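PDB 6IK4: elastinolytic metalloprotease from Pseudoalteromonas sp. CF6-2, which probably acts as a zinc-dependent M23-family endopeptidase, an elastin-degrading enzyme that also appears to be directed at the peptidoglycan of Gram-positive bacteria. Local coordinates for residues T58-C63 and A74-H79; H21-S26 and H120-Q125. One frame throughout, in Å; residues are numbered along the deposited sequence. Where two conformers were deposited one is given.

Interaction 1: T58-C63 and A74-H79; sequences TRFSSC and ATNYYH
Cys63 SG comes obliquely to a corner of the Tyr78 ring and touches its CE1 at 3.5 Å. In this sulfur-aromatic contact SG lies 4.5 Å from the centroid of the Tyr78 ring, 53° off its normal. The sulfur is itself tied to Cys109 by a disulfide, and Tyr78 OH is hydrogen-bonded to the backbone of Glu110 and Gly111, so ring and disulfide hold the same loop. Chi1 of Tyr78, -173°, sets CG anti to the backbone N, and the ring reaches Cys63 with its CD1-CE1 side. An alanine here would probably leave the sulfur without its aromatic neighbour and those loop groups without their hydroxyl partner.

Between strands 55-61 and 73-81 runs strand 64-68, antiparallel to both, so the two segments belong to a meander and are not sheet neighbours. Among the polar contacts, Cys63 O lies 3.5 Å from Tyr78 CA in a CA-H...O contact. An ST turn shapes the preceding bend, Cys63 N donating to Ser61 OG. Farther back in both strands, CE2 of Phe60 approaches OD1 of Asn76 at 3.7 Å; this OD1 accepts from Arg66 while ND2 is bonded to Asn64.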
ATOM      1  N   THR A  58     -13.198   3.448   6.226  1.00 14.07           N
ATOM      2  CA  THR A  58     -13.860   2.227   6.672  1.00 15.18           C
ATOM      3  C   THR A  58     -12.841   1.435   7.475  1.00 17.79           C
ATOM      4  O   THR A  58     -11.747   1.164   6.975  1.00 17.60           O
ATOM      5  CB  THR A  58     -14.374   1.392   5.494  1.00 19.86           C
ATOM      6  OG1 THR A  58     -15.222   2.191   4.662  1.00 21.53           O
ATOM      7  CG2 THR A  58     -15.157   0.179   6.005  1.00 23.74           C
ATOM      8  N   ARG A  59     -13.175   1.090   8.722  1.00 15.07           N
ATOM      9  CA  ARG A  59     -12.298   0.297   9.584  0.53 19.57           C
ATOM     10  C   ARG A  59     -12.889  -1.100   9.698  1.00 26.41           C
ATOM     11  O   ARG A  59     -13.930  -1.288  10.333  1.00 24.19           O
ATOM     12  CB  ARG A  59     -12.134   0.931  10.968  0.53 21.52           C
ATOM     13  CG  ARG A  59     -11.303   0.079  11.952  0.53 20.59           C
ATOM     14  CD  ARG A  59     -11.384   0.618  13.382  0.53 21.54           C
ATOM     15  NE  ARG A  59     -10.747  -0.267  14.364  0.53 22.25           N
ATOM     16  CZ  ARG A  59     -11.282  -1.394  14.833  0.53 21.35           C
ATOM     17  NH1 ARG A  59     -12.470  -1.798  14.409  0.53 20.44           N
ATOM     18  NH2 ARG A  59     -10.626  -2.126  15.728  0.53 18.22           N
ATOM     19  N   PHE A  60     -12.224  -2.082   9.084  1.00 17.38           N
ATOM     20  CA  PHE A  60     -12.777  -3.431   9.071  1.00 17.78           C
ATOM     21  C   PHE A  60     -12.419  -4.205  10.330  1.00 22.98           C
ATOM     22  O   PHE A  60     -13.174  -5.089  10.744  1.00 26.03           O
ATOM     23  CB  PHE A  60     -12.301  -4.189   7.832  1.00 17.52           C
ATOM     24  CG  PHE A  60     -12.828  -3.627   6.539  1.00 25.68           C
ATOM     25  CD1 PHE A  60     -14.134  -3.864   6.152  1.00 17.68           C
ATOM     26  CD2 PHE A  60     -12.016  -2.864   5.708  1.00 23.68           C
ATOM     27  CE1 PHE A  60     -14.633  -3.348   4.965  1.00 22.73           C
ATOM     28  CE2 PHE A  60     -12.508  -2.351   4.514  1.00 18.81           C
ATOM     29  CZ  PHE A  60     -13.822  -2.595   4.145  1.00 18.61           C
ATOM     30  N   SER A  61     -11.295  -3.879  10.950  1.00 18.52           N
ATOM     31  CA  SER A  61     -10.764  -4.611  12.093  1.00 19.55           C
ATOM     32  C   SER A  61      -9.625  -3.774  12.643  1.00 21.49           C
ATOM     33  O   SER A  61      -9.322  -2.700  12.118  1.00 18.83           O
ATOM     34  CB  SER A  61     -10.285  -6.002  11.693  1.00 21.84           C
ATOM     35  OG  SER A  61      -9.129  -5.889  10.871  1.00 20.10           O
ATOM     36  N   SER A  62      -8.972  -4.275  13.691  1.00 17.35           N
ATOM     37  CA  SER A  62      -7.849  -3.519  14.230  1.00 17.73           C
ATOM     38  C   SER A  62      -6.634  -3.515  13.303  1.00 16.49           C
ATOM     39  O   SER A  62      -5.680  -2.782  13.576  1.00 17.41           O
ATOM     40  CB  SER A  62      -7.449  -4.075  15.599  1.00 21.68           C
ATOM     41  OG  SER A  62      -6.758  -5.304  15.447  1.00 25.40           O
ATOM     42  N   CYS A  63      -6.627  -4.317  12.236  1.00 14.74           N
ATOM     43  CA  CYS A  63      -5.455  -4.408  11.368  1.00 16.52           C
ATOM     44  C   CYS A  63      -5.781  -4.100   9.907  1.00 16.32           C
ATOM     45  O   CYS A  63      -4.984  -4.417   9.018  1.00 14.54           O
ATOM     46  CB  CYS A  63      -4.798  -5.790  11.492  1.00 16.62           C
ATOM     47  SG  CYS A  63      -5.749  -7.188  10.845  1.00 28.08           S
ATOM     48  N   ALA A  74     -10.369   3.806  -3.995  1.00 10.72           N
ATOM     49  CA  ALA A  74     -10.061   3.660  -2.588  1.00  8.66           C
ATOM     50  C   ALA A  74      -8.729   2.944  -2.465  1.00  7.15           C
ATOM     51  O   ALA A  74      -8.341   2.168  -3.345  1.00 11.07           O
ATOM     52  CB  ALA A  74     -11.148   2.872  -1.837  1.00 13.31           C
ATOM     53  N   THR A  75      -8.034   3.206  -1.372  1.00 10.03           N
ATOM     54  CA  THR A  75      -6.851   2.432  -1.038  1.00  9.87           C
ATOM     55  C   THR A  75      -7.102   1.703   0.274  1.00 11.63           C
ATOM     56  O   THR A  75      -7.676   2.264   1.212  1.00 12.29           O
ATOM     57  CB  THR A  75      -5.600   3.317  -0.956  1.00 13.92           C
ATOM     58  OG1 THR A  75      -5.853   4.470  -0.133  1.00 10.93           O
ATOM     59  CG2 THR A  75      -5.204   3.774  -2.363  1.00 10.41           C
ATOM     60  N   ASN A  76      -6.678   0.447   0.321  1.00  9.49           N
ATOM     61  CA  ASN A  76      -6.848  -0.394   1.493  1.00 10.24           C
ATOM     62  C   ASN A  76      -5.473  -0.685   2.072  1.00 10.78           C
ATOM     63  O   ASN A  76      -4.504  -0.832   1.324  1.00 13.29           O
ATOM     64  CB  ASN A  76      -7.574  -1.686   1.119  1.00 10.43           C
ATOM     65  CG  ASN A  76      -8.229  -2.350   2.310  1.00 18.02           C
ATOM     66  OD1 ASN A  76      -9.385  -2.073   2.624  1.00 17.42           O
ATOM     67  ND2 ASN A  76      -7.484  -3.228   2.992  1.00 12.53           N
ATOM     68  N   TYR A  77      -5.393  -0.728   3.407  1.00 11.03           N
ATOM     69  CA  TYR A  77      -4.143  -0.877   4.147  1.00  9.93           C
ATOM     70  C   TYR A  77      -4.321  -2.035   5.118  1.00 10.93           C
ATOM     71  O   TYR A  77      -5.099  -1.918   6.068  1.00 11.10           O
ATOM     72  CB  TYR A  77      -3.792   0.409   4.914  1.00 12.05           C
ATOM     73  CG  TYR A  77      -3.785   1.647   4.036  1.00 12.10           C
ATOM     74  CD1 TYR A  77      -4.984   2.252   3.629  1.00 12.07           C
ATOM     75  CD2 TYR A  77      -2.589   2.203   3.598  1.00 15.20           C
ATOM     76  CE1 TYR A  77      -4.980   3.374   2.803  1.00 13.08           C
ATOM     77  CE2 TYR A  77      -2.576   3.328   2.779  1.00 12.97           C
ATOM     78  CZ  TYR A  77      -3.769   3.899   2.372  1.00 14.79           C
ATOM     79  OH  TYR A  77      -3.755   5.015   1.547  1.00 15.64           O
ATOM     80  N   TYR A  78      -3.576  -3.123   4.914  1.00 12.51           N
ATOM     81  CA  TYR A  78      -3.713  -4.326   5.722  1.00 13.33           C
ATOM     82  C   TYR A  78      -2.378  -4.648   6.403  1.00 13.21           C
ATOM     83  O   TYR A  78      -1.318  -4.166   5.991  1.00 12.98           O
ATOM     84  CB  TYR A  78      -4.215  -5.515   4.866  1.00 11.31           C
ATOM     85  CG  TYR A  78      -4.537  -6.747   5.688  1.00 14.74           C
ATOM     86  CD1 TYR A  78      -5.570  -6.732   6.619  1.00 15.82           C
ATOM     87  CD2 TYR A  78      -3.789  -7.910   5.562  1.00 16.77           C
ATOM     88  CE1 TYR A  78      -5.861  -7.858   7.398  1.00 16.51           C
ATOM     89  CE2 TYR A  78      -4.075  -9.037   6.332  1.00 20.92           C
ATOM     90  CZ  TYR A  78      -5.108  -8.998   7.250  1.00 19.05           C
ATOM     91  OH  TYR A  78      -5.389 -10.120   8.023  1.00 18.59           O
ATOM     92  N   HIS A  79      -2.462  -5.436   7.488  1.00 12.85           N
ATOM     93  CA  HIS A  79      -1.352  -5.703   8.424  1.00 13.75           C
ATOM     94  C   HIS A  79      -1.055  -4.497   9.320  1.00 14.96           C
ATOM     95  O   HIS A  79       0.103  -4.237   9.646  1.00 14.99           O
ATOM     96  CB  HIS A  79      -0.059  -6.136   7.717  1.00 12.82           C
ATOM     97  CG  HIS A  79      -0.211  -7.287   6.777  1.00 16.51           C
ATOM     98  ND1 HIS A  79      -0.791  -8.483   7.143  1.00 17.07           N
ATOM     99  CD2 HIS A  79       0.194  -7.440   5.492  1.00 15.85           C
ATOM    100  CE1 HIS A  79      -0.753  -9.317   6.116  1.00 20.52           C
ATOM    101  NE2 HIS A  79      -0.165  -8.707   5.101  1.00 18.14           N
TER

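Interaction 2: H21-S26 and H120-Q125; sequences HSNTGS and HFTLLQ. With ZN (zinc ion), chain B.
His120 and His21 converge on one zinc ion, and His120 is the one to trace. Its CB starts toward the 21-26 loop, and CG lies anti to the backbone N (chi1 170°), which carries the ring out from the strand. ND1 binds the zinc ion at 2.0 Å, while His21, its own ND1 hydrogen-bonded to Gly19 O, supplies NE2 at 2.1 Å from the same metal. The two imidazoles meet rim to rim with planes at 47°; ND1 of His120 and NE2 of His21 are 3.3 Å apart because both are ligands. CE1 comes next and has the carbonyl O of Asn23 at 3.3 Å. At the tip, NE2 donates to OD1 of Asn23 over 2.8 Å, with an N-H...O angle of 150° and the oxygen close to the ring plane. CD2 lies 3.5 Å from that same OD1 of Asn23. Held by zinc at ND1 and by Asn23 at NE2, the imidazole has its rotation fixed from two sides, and the bond to Asn23 would be expected to make ND1 a somewhat stronger donor to the metal. Thr122 OG1, whose hydrogen bond is with Ser32, stands 3.5 Å from Asn23 OD1. Asp34 completes the protein part of the site, as in M23 metallopeptidases. Strand 119-125 is flanked in its sheet by strands 32-36 and 73-81, with the 21-26 loop, which follows strand 14-17, closing over its metal-binding end.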
ATOM      1  N   HIS A  21       0.756  -7.722  -6.820  1.00 12.31           N
ATOM      2  CA  HIS A  21       0.064  -8.984  -6.608  1.00 13.51           C
ATOM      3  C   HIS A  21      -1.404  -8.704  -6.341  1.00 13.60           C
ATOM      4  O   HIS A  21      -1.802  -7.573  -6.054  1.00 11.16           O
ATOM      5  CB  HIS A  21       0.684  -9.796  -5.452  1.00 12.71           C
ATOM      6  CG  HIS A  21       0.866  -9.016  -4.180  1.00 11.32           C
ATOM      7  ND1 HIS A  21       1.851  -8.060  -4.029  1.00 11.31           N
ATOM      8  CD2 HIS A  21       0.203  -9.059  -2.998  1.00 14.00           C
ATOM      9  CE1 HIS A  21       1.785  -7.549  -2.812  1.00 12.24           C
ATOM     10  NE2 HIS A  21       0.792  -8.137  -2.166  1.00 12.78           N
ATOM     11  N   SER A  22      -2.217  -9.752  -6.457  1.00 13.06           N
ATOM     12  CA  SER A  22      -3.613  -9.620  -6.082  1.00 13.16           C
ATOM     13  C   SER A  22      -3.734  -9.517  -4.566  1.00 14.87           C
ATOM     14  O   SER A  22      -2.781  -9.764  -3.814  1.00 14.26           O
ATOM     15  CB  SER A  22      -4.434 -10.806  -6.595  1.00 15.80           C
ATOM     16  OG  SER A  22      -4.351 -11.884  -5.674  1.00 20.96           O
ATOM     17  N   ASN A  23      -4.945  -9.174  -4.114  1.00 13.07           N
ATOM     18  CA  ASN A  23      -5.173  -9.002  -2.687  1.00 16.18           C
ATOM     19  C   ASN A  23      -4.827 -10.264  -1.912  1.00 20.38           C
ATOM     20  O   ASN A  23      -4.327 -10.176  -0.787  1.00 24.17           O
ATOM     21  CB  ASN A  23      -6.622  -8.602  -2.419  1.00 21.26           C
ATOM     22  CG  ASN A  23      -6.866  -8.278  -0.961  1.00 27.74           C
ATOM     23  OD1 ASN A  23      -6.096  -7.542  -0.342  1.00 22.45           O
ATOM     24  ND2 ASN A  23      -7.930  -8.841  -0.394  1.00 27.99           N
ATOM     25  N   THR A  24      -5.055 -11.441  -2.505  1.00 22.39           N
ATOM     26  CA  THR A  24      -4.732 -12.702  -1.841  1.00 28.34           C
ATOM     27  C   THR A  24      -3.353 -13.228  -2.183  1.00 26.70           C
ATOM     28  O   THR A  24      -2.855 -14.109  -1.473  1.00 25.48           O
ATOM     29  CB  THR A  24      -5.739 -13.792  -2.214  1.00 27.96           C
ATOM     30  OG1 THR A  24      -5.644 -14.051  -3.618  1.00 25.64           O
ATOM     31  CG2 THR A  24      -7.154 -13.361  -1.864  1.00 26.26           C
ATOM     32  N   GLY A  25      -2.734 -12.733  -3.251  1.00 22.20           N
ATOM     33  CA  GLY A  25      -1.491 -13.284  -3.738  1.00 20.82           C
ATOM     34  C   GLY A  25      -1.643 -14.355  -4.795  1.00 24.30           C
ATOM     35  O   GLY A  25      -0.627 -14.852  -5.289  1.00 28.77           O
ATOM     36  N   SER A  26      -2.874 -14.726  -5.152  1.00 24.33           N
ATOM     37  CA  SER A  26      -3.161 -15.668  -6.228  1.00 27.25           C
ATOM     38  C   SER A  26      -4.149 -15.047  -7.210  1.00 24.98           C
ATOM     39  O   SER A  26      -5.010 -14.256  -6.828  1.00 22.89           O
ATOM     40  CB  SER A  26      -3.748 -16.976  -5.682  1.00 35.87           C
ATOM     41  OG  SER A  26      -2.938 -17.494  -4.644  1.00 35.95           O
ATOM     42  N   HIS A 120       0.296  -4.142   3.457  1.00  9.21           N
ATOM     43  CA  HIS A 120      -0.268  -4.651   2.216  1.00 11.64           C
ATOM     44  C   HIS A 120      -1.216  -3.575   1.706  1.00 11.28           C
ATOM     45  O   HIS A 120      -2.259  -3.332   2.314  1.00 11.70           O
ATOM     46  CB  HIS A 120      -0.984  -5.979   2.489  1.00 11.10           C
ATOM     47  CG  HIS A 120      -1.806  -6.505   1.349  1.00 11.29           C
ATOM     48  ND1 HIS A 120      -1.268  -7.244   0.319  1.00 10.94           N
ATOM     49  CD2 HIS A 120      -3.140  -6.456   1.119  1.00 12.94           C
ATOM     50  CE1 HIS A 120      -2.231  -7.610  -0.509  1.00 17.27           C
ATOM     51  NE2 HIS A 120      -3.377  -7.143  -0.048  1.00 12.28           N
ATOM     52  N   PHE A 121      -0.839  -2.923   0.611  1.00  9.89           N
ATOM     53  CA  PHE A 121      -1.523  -1.745   0.074  1.00  8.80           C
ATOM     54  C   PHE A 121      -2.282  -2.127  -1.195  1.00 10.97           C
ATOM     55  O   PHE A 121      -1.682  -2.673  -2.120  1.00 13.16           O
ATOM     56  CB  PHE A 121      -0.469  -0.669  -0.210  1.00 10.30           C
ATOM     57  CG  PHE A 121      -0.979   0.566  -0.905  1.00 14.60           C
ATOM     58  CD1 PHE A 121      -1.521   1.617  -0.181  1.00 15.55           C
ATOM     59  CD2 PHE A 121      -0.828   0.709  -2.278  1.00 10.57           C
ATOM     60  CE1 PHE A 121      -1.956   2.777  -0.822  1.00 15.88           C
ATOM     61  CE2 PHE A 121      -1.265   1.859  -2.927  1.00 13.06           C
ATOM     62  CZ  PHE A 121      -1.823   2.892  -2.195  1.00 14.45           C
ATOM     63  N   THR A 122      -3.584  -1.808  -1.261  1.00 10.90           N
ATOM     64  CA  THR A 122      -4.447  -2.281  -2.346  1.00 11.61           C
ATOM     65  C   THR A 122      -5.250  -1.127  -2.932  1.00  9.85           C
ATOM     66  O   THR A 122      -5.788  -0.307  -2.184  1.00 11.79           O
ATOM     67  CB  THR A 122      -5.433  -3.366  -1.851  1.00 12.32           C
ATOM     68  OG1 THR A 122      -4.709  -4.445  -1.244  1.00 13.47           O
ATOM     69  CG2 THR A 122      -6.357  -3.898  -3.005  1.00 11.75           C
ATOM     70  N   LEU A 123      -5.351  -1.087  -4.265  1.00  8.38           N
ATOM     71  CA  LEU A 123      -6.194  -0.124  -4.975  1.00 10.10           C
ATOM     72  C   LEU A 123      -7.532  -0.765  -5.331  1.00 10.59           C
ATOM     73  O   LEU A 123      -7.573  -1.877  -5.877  1.00 11.19           O
ATOM     74  CB  LEU A 123      -5.512   0.372  -6.254  1.00 10.27           C
ATOM     75  CG  LEU A 123      -6.312   1.388  -7.087  1.00 10.09           C
ATOM     76  CD1 LEU A 123      -6.473   2.715  -6.325  1.00  9.84           C
ATOM     77  CD2 LEU A 123      -5.666   1.634  -8.464  1.00 12.92           C
ATOM     78  N   LEU A 124      -8.622  -0.043  -5.065  1.00 10.49           N
ATOM     79  CA  LEU A 124      -9.954  -0.530  -5.352  1.00 10.76           C
ATOM     80  C   LEU A 124     -10.720   0.537  -6.119  1.00 10.33           C
ATOM     81  O   LEU A 124     -10.397   1.724  -6.058  1.00 12.07           O
ATOM     82  CB  LEU A 124     -10.719  -0.883  -4.066  1.00 10.23           C
ATOM     83  CG  LEU A 124     -10.089  -1.918  -3.137  1.00 13.35           C
ATOM     84  CD1 LEU A 124      -9.329  -1.225  -2.042  1.00 18.25           C
ATOM     85  CD2 LEU A 124     -11.166  -2.820  -2.551  1.00 18.92           C
ATOM     86  N   GLN A 125     -11.737   0.091  -6.848  1.00 12.13           N
ATOM     87  CA  GLN A 125     -12.737   0.998  -7.398  1.00 12.31           C
ATOM     88  C   GLN A 125     -14.102   0.372  -7.163  1.00 10.90           C
ATOM     89  O   GLN A 125     -14.269  -0.834  -7.352  1.00 15.01           O
ATOM     90  CB  GLN A 125     -12.532   1.270  -8.903  1.00 12.03           C
ATOM     91  CG  GLN A 125     -13.419   2.468  -9.371  1.00 14.41           C
ATOM     92  CD  GLN A 125     -13.531   2.621 -10.874  1.00 28.44           C
ATOM     93  OE1 GLN A 125     -12.827   1.960 -11.633  1.00 23.68           O
ATOM     94  NE2 GLN A 125     -14.433   3.498 -11.312  1.00 23.96           N
TER
HETATM   95 ZN    ZN B 201       0.571  -8.050  -0.080  1.00 14.95          ZN

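In the fold
The centres of the two interactions are about 12 Å apart, and both reach one antiparallel sheet. Interaction 1 is nested along the chain within the long loop that interaction 2 closes: 21-26 comes first, then 58-63 and 74-79, and 120-125 last. Strands 73-81 and 119-125 are direct neighbours, joined by a probable hydrogen bond from Asn76 N to Thr122 O at 2.8 Å and by Thr75 packing on Phe121. Strand 73-81 thus meets the Cys63 turn on one side and strand 119-125 on the other. Its end puts His79 beside the zinc site, packed on the zinc ligand His120 and meeting His118, consistent with its predicted role as a proton donor/acceptor.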